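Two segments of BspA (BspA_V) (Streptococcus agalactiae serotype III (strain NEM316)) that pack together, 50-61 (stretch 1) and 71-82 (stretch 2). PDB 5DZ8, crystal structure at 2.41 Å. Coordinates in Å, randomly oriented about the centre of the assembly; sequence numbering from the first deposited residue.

Stretch 1 50-61: YGKLTGKVNHHY
Stretch 2 (71-82) AFVDSVTLYKYE

Stretches 50-61 and 71-82 are neighbouring antiparallel strands of one sheet, each running on beyond its ends, with axes that approach to 4.4 Å and N-to-C directions 158° apart. Register is set by Lys-52 opposite Glu-82, Lys-56 opposite Thr-77, Asn-58 opposite Ser-75 and His-60 opposite Phe-72. These are hydrogen-bonded pairs; between them lie narrower non-hydrogen-bonded pairs such as Gly-55 with Leu-78 (CA to CA 4.2 Å) and Val-57 with Val-76 (CA to CA 4.3 Å).

Phi and psi are mostly ordinary for a strand, and the exceptions are instructive. Asp-74 (-76/-52) and Tyr-79 (-95/-69) leave the extended region, the CA-to-CB bond of each points toward the first strand, and at each the second strand carries an additional residue. At the first, the register shifts by one between Asn-58 and His-59, a beta bulge: Asn-58 O accepts from Asp-74 N at 2.9 Å and only weakly from Ser-75 N at 3.4 Å. The second is similar, Thr-54 O taking Tyr-79 N at 2.9 Å and, weakly, Lys-80 N at 3.5 Å; Lys-80 N also reaches Thr-54 OG1 at 3.0 Å, which the p rotamer of Thr-54 brings within range. Regular pairing holds between the two irregularities, where Lys-56 N meets Thr-77 O at 2.8 Å and Thr-77 N meets Lys-56 O at 2.7 Å.

The clearest hollow is Gly-55, nearly fully extended at -174/-170. Its CA lies over one face of the Tyr-79 ring, whose chi1 is m. A CB here would stand 2.6 Å from Thr-77 O, a clash, and a tight 3.4 Å from Leu-78 CD1, so the space is already taken by the partner strand. Gly-51 is a second such site: a CB would fall 2.9 Å from Tyr-81 OH.

The face carrying Leu-53, Val-57 and Tyr-61 is filled mainly by hydrocarbon. Leu-53 (t, p) sets CD2 4.1 Å from Leu-78 CD1 and CD1 4.2 Å from Tyr-81 CB. Val-57 (t) forks between two valines, CG1 3.9 Å from Val-73 CG1 and CG2 4.0 Å from Val-76 CG2. Tyr-61 (m) lays its ring edge by small Ala-71, CD1 to CB 4.0 Å.

Polar groups dominate the face of Lys-52, Lys-56 and Asn-58. Asn-58 (m) gives ND2 to Ser-75 OG at 3.0 Å and to Thr-77 OG1 at 3.3 Å, linking two hydroxyls along the partner strand. Lys-56, t through chi3, passes CD 3.5 Å from Tyr-79 OH, and its NZ donates to Asn-58 OD1 at 3.3 Å. His-60 (p) lies nearly parallel to the Phe-72 ring, planes at 9° and centroids 4.5 Å apart, but slid so that the rings barely overlap; Phe-72 CB instead sits over the imidazole face, 3.6 Å from its centroid. At the edge of the imidazole, ND1 donates to Asp-74 OD2 at 3.1 Å, so the bulge residue also anchors the histidine.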

# COMPACT_ATOMS: atom_id res chain seq x y z
N TYR A 50 -15.80 -12.79 2.47
CA TYR A 50 -16.47 -11.95 3.47
C TYR A 50 -15.63 -11.74 4.75
O TYR A 50 -15.12 -12.68 5.35
CB TYR A 50 -17.80 -12.57 3.85
CG TYR A 50 -18.60 -13.05 2.68
CD1 TYR A 50 -19.37 -12.16 1.91
CD2 TYR A 50 -18.62 -14.41 2.34
CE1 TYR A 50 -20.13 -12.61 0.81
CE2 TYR A 50 -19.38 -14.86 1.26
CZ TYR A 50 -20.13 -13.97 0.50
OH TYR A 50 -20.84 -14.48 -0.57
N GLY A 51 -15.50 -10.48 5.16
CA GLY A 51 -14.80 -10.07 6.34
C GLY A 51 -15.83 -9.70 7.38
O GLY A 51 -16.91 -9.27 7.05
N LYS A 52 -15.50 -9.92 8.64
CA LYS A 52 -16.37 -9.67 9.75
C LYS A 52 -15.51 -9.15 10.90
O LYS A 52 -14.55 -9.80 11.31
CB LYS A 52 -17.06 -10.94 10.20
CG LYS A 52 -18.05 -10.73 11.34
CD LYS A 52 -18.34 -11.97 12.18
CE LYS A 52 -19.00 -13.04 11.38
NZ LYS A 52 -20.35 -12.59 10.98
N LEU A 53 -15.85 -7.96 11.38
CA LEU A 53 -15.24 -7.37 12.56
C LEU A 53 -16.32 -7.29 13.66
O LEU A 53 -17.34 -6.64 13.45
CB LEU A 53 -14.76 -5.96 12.27
CG LEU A 53 -13.97 -5.24 13.37
CD1 LEU A 53 -12.61 -5.88 13.62
CD2 LEU A 53 -13.77 -3.78 12.97
N THR A 54 -16.05 -7.94 14.80
CA THR A 54 -16.93 -7.95 15.95
C THR A 54 -16.33 -7.16 17.08
O THR A 54 -15.13 -7.06 17.22
CB THR A 54 -17.12 -9.38 16.48
OG1 THR A 54 -15.83 -9.99 16.61
CG2 THR A 54 -17.93 -10.19 15.46
N GLY A 55 -17.20 -6.59 17.89
CA GLY A 55 -16.78 -5.77 18.99
C GLY A 55 -17.92 -5.34 19.90
O GLY A 55 -19.01 -5.77 19.75
N LYS A 56 -17.64 -4.43 20.81
CA LYS A 56 -18.65 -3.93 21.72
C LYS A 56 -18.28 -2.56 22.21
O LYS A 56 -17.17 -2.36 22.68
CB LYS A 56 -18.76 -4.81 22.91
CG LYS A 56 -19.99 -4.49 23.75
CD LYS A 56 -20.04 -5.44 24.90
CE LYS A 56 -21.23 -5.13 25.81
NZ LYS A 56 -21.11 -3.77 26.33
N VAL A 57 -19.23 -1.63 22.10
CA VAL A 57 -19.09 -0.31 22.70
C VAL A 57 -19.57 -0.43 24.12
O VAL A 57 -20.66 -0.97 24.37
CB VAL A 57 -19.88 0.76 21.95
CG1 VAL A 57 -19.65 2.14 22.55
CG2 VAL A 57 -19.45 0.79 20.49
N ASN A 58 -18.72 0.03 25.05
CA ASN A 58 -19.08 0.04 26.47
C ASN A 58 -19.65 1.37 26.86
O ASN A 58 -18.93 2.38 26.99
CB ASN A 58 -17.91 -0.40 27.32
CG ASN A 58 -17.36 -1.74 26.86
OD1 ASN A 58 -18.06 -2.75 26.96
ND2 ASN A 58 -16.12 -1.75 26.30
N HIS A 59 -20.96 1.41 26.99
CA HIS A 59 -21.62 2.65 27.33
C HIS A 59 -22.69 2.45 28.40
O HIS A 59 -23.15 1.35 28.66
CB HIS A 59 -22.21 3.32 26.05
CG HIS A 59 -23.20 2.46 25.33
ND1 HIS A 59 -23.25 2.41 23.96
CD2 HIS A 59 -24.12 1.59 25.76
CE1 HIS A 59 -24.18 1.56 23.58
NE2 HIS A 59 -24.72 1.04 24.66
N HIS A 60 -23.08 3.55 29.02
CA HIS A 60 -24.20 3.50 29.97
C HIS A 60 -24.89 4.88 30.00
O HIS A 60 -24.31 5.89 29.61
CB HIS A 60 -23.76 3.04 31.35
CG HIS A 60 -22.94 4.03 32.10
ND1 HIS A 60 -21.57 4.17 31.92
CD2 HIS A 60 -23.28 4.94 33.05
CE1 HIS A 60 -21.12 5.14 32.69
NE2 HIS A 60 -22.14 5.63 33.38
N TYR A 61 -26.14 4.83 30.40
CA TYR A 61 -27.05 5.93 30.31
C TYR A 61 -27.63 6.31 31.68
O TYR A 61 -28.12 5.42 32.38
CB TYR A 61 -28.24 5.53 29.44
CG TYR A 61 -27.93 5.02 28.10
CD1 TYR A 61 -27.05 5.69 27.25
CD2 TYR A 61 -28.55 3.85 27.62
CE1 TYR A 61 -26.75 5.20 25.99
CE2 TYR A 61 -28.24 3.36 26.35
CZ TYR A 61 -27.34 4.05 25.54
OH TYR A 61 -27.10 3.62 24.28
N ALA A 71 -25.37 10.10 28.20
CA ALA A 71 -24.80 8.92 27.62
C ALA A 71 -23.31 8.95 27.89
O ALA A 71 -22.65 9.86 27.46
CB ALA A 71 -25.04 8.92 26.10
N PHE A 72 -22.79 7.91 28.53
CA PHE A 72 -21.35 7.77 28.79
C PHE A 72 -20.82 6.75 27.82
O PHE A 72 -21.26 5.62 27.82
CB PHE A 72 -21.11 7.26 30.22
CG PHE A 72 -21.39 8.30 31.29
CD1 PHE A 72 -20.41 9.23 31.67
CD2 PHE A 72 -22.65 8.36 31.93
CE1 PHE A 72 -20.70 10.20 32.64
CE2 PHE A 72 -22.91 9.31 32.91
CZ PHE A 72 -21.93 10.25 33.25
N VAL A 73 -19.89 7.16 26.99
CA VAL A 73 -19.25 6.24 26.07
C VAL A 73 -17.85 6.01 26.62
O VAL A 73 -16.94 6.75 26.30
CB VAL A 73 -19.21 6.79 24.66
CG1 VAL A 73 -18.75 5.72 23.66
CG2 VAL A 73 -20.57 7.35 24.27
N ASP A 74 -17.71 4.93 27.39
CA ASP A 74 -16.51 4.67 28.18
C ASP A 74 -15.36 4.20 27.33
O ASP A 74 -14.29 4.82 27.35
CB ASP A 74 -16.81 3.70 29.31
CG ASP A 74 -17.86 4.26 30.28
OD1 ASP A 74 -17.68 5.42 30.74
OD2 ASP A 74 -18.89 3.57 30.52
N SER A 75 -15.61 3.17 26.53
CA SER A 75 -14.60 2.61 25.68
C SER A 75 -15.23 1.78 24.58
O SER A 75 -16.43 1.60 24.57
CB SER A 75 -13.71 1.74 26.54
OG SER A 75 -14.49 0.64 27.02
N VAL A 76 -14.40 1.22 23.70
CA VAL A 76 -14.87 0.31 22.70
C VAL A 76 -13.90 -0.86 22.56
O VAL A 76 -12.70 -0.66 22.51
CB VAL A 76 -15.07 1.00 21.34
CG1 VAL A 76 -13.81 1.73 20.87
CG2 VAL A 76 -15.52 -0.02 20.31
N THR A 77 -14.45 -2.09 22.53
CA THR A 77 -13.64 -3.24 22.51
C THR A 77 -13.78 -3.91 21.18
O THR A 77 -14.88 -4.11 20.73
CB THR A 77 -14.04 -4.21 23.64
OG1 THR A 77 -13.80 -3.56 24.88
CG2 THR A 77 -13.18 -5.47 23.59
N LEU A 78 -12.66 -4.25 20.55
CA LEU A 78 -12.68 -5.13 19.40
C LEU A 78 -12.38 -6.58 19.80
O LEU A 78 -11.37 -6.83 20.44
CB LEU A 78 -11.70 -4.68 18.34
CG LEU A 78 -11.90 -3.33 17.61
CD1 LEU A 78 -13.29 -3.10 17.02
CD2 LEU A 78 -11.54 -2.17 18.51
N TYR A 79 -13.22 -7.50 19.36
CA TYR A 79 -13.08 -8.91 19.67
C TYR A 79 -12.34 -9.62 18.55
O TYR A 79 -11.20 -10.02 18.73
CB TYR A 79 -14.45 -9.57 19.88
CG TYR A 79 -15.27 -9.07 21.07
CD1 TYR A 79 -14.69 -8.55 22.21
CD2 TYR A 79 -16.66 -9.21 21.06
CE1 TYR A 79 -15.47 -8.11 23.27
CE2 TYR A 79 -17.44 -8.81 22.12
CZ TYR A 79 -16.85 -8.25 23.22
OH TYR A 79 -17.66 -7.86 24.23
N LYS A 80 -12.96 -9.75 17.39
CA LYS A 80 -12.37 -10.58 16.35
C LYS A 80 -12.46 -9.96 14.98
O LYS A 80 -13.39 -9.23 14.67
CB LYS A 80 -13.06 -11.95 16.31
CG LYS A 80 -12.74 -12.82 17.51
CD LYS A 80 -13.22 -14.27 17.35
CE LYS A 80 -13.17 -15.06 18.67
NZ LYS A 80 -11.84 -14.91 19.39
N TYR A 81 -11.49 -10.30 14.15
CA TYR A 81 -11.58 -10.14 12.74
C TYR A 81 -11.47 -11.47 12.03
O TYR A 81 -10.43 -12.13 12.11
CB TYR A 81 -10.52 -9.19 12.20
CG TYR A 81 -10.64 -8.96 10.70
CD1 TYR A 81 -11.72 -8.26 10.16
CD2 TYR A 81 -9.70 -9.50 9.81
CE1 TYR A 81 -11.86 -8.09 8.79
CE2 TYR A 81 -9.84 -9.34 8.43
CZ TYR A 81 -10.90 -8.63 7.93
OH TYR A 81 -11.03 -8.47 6.57
N GLU A 82 -12.53 -11.81 11.31
CA GLU A 82 -12.62 -13.01 10.56
C GLU A 82 -12.83 -12.76 9.06
O GLU A 82 -13.53 -11.80 8.66
CB GLU A 82 -13.82 -13.84 11.04
CG GLU A 82 -13.70 -14.32 12.47
CD GLU A 82 -15.04 -14.66 13.11
OE1 GLU A 82 -15.96 -15.11 12.39
OE2 GLU A 82 -15.20 -14.48 14.34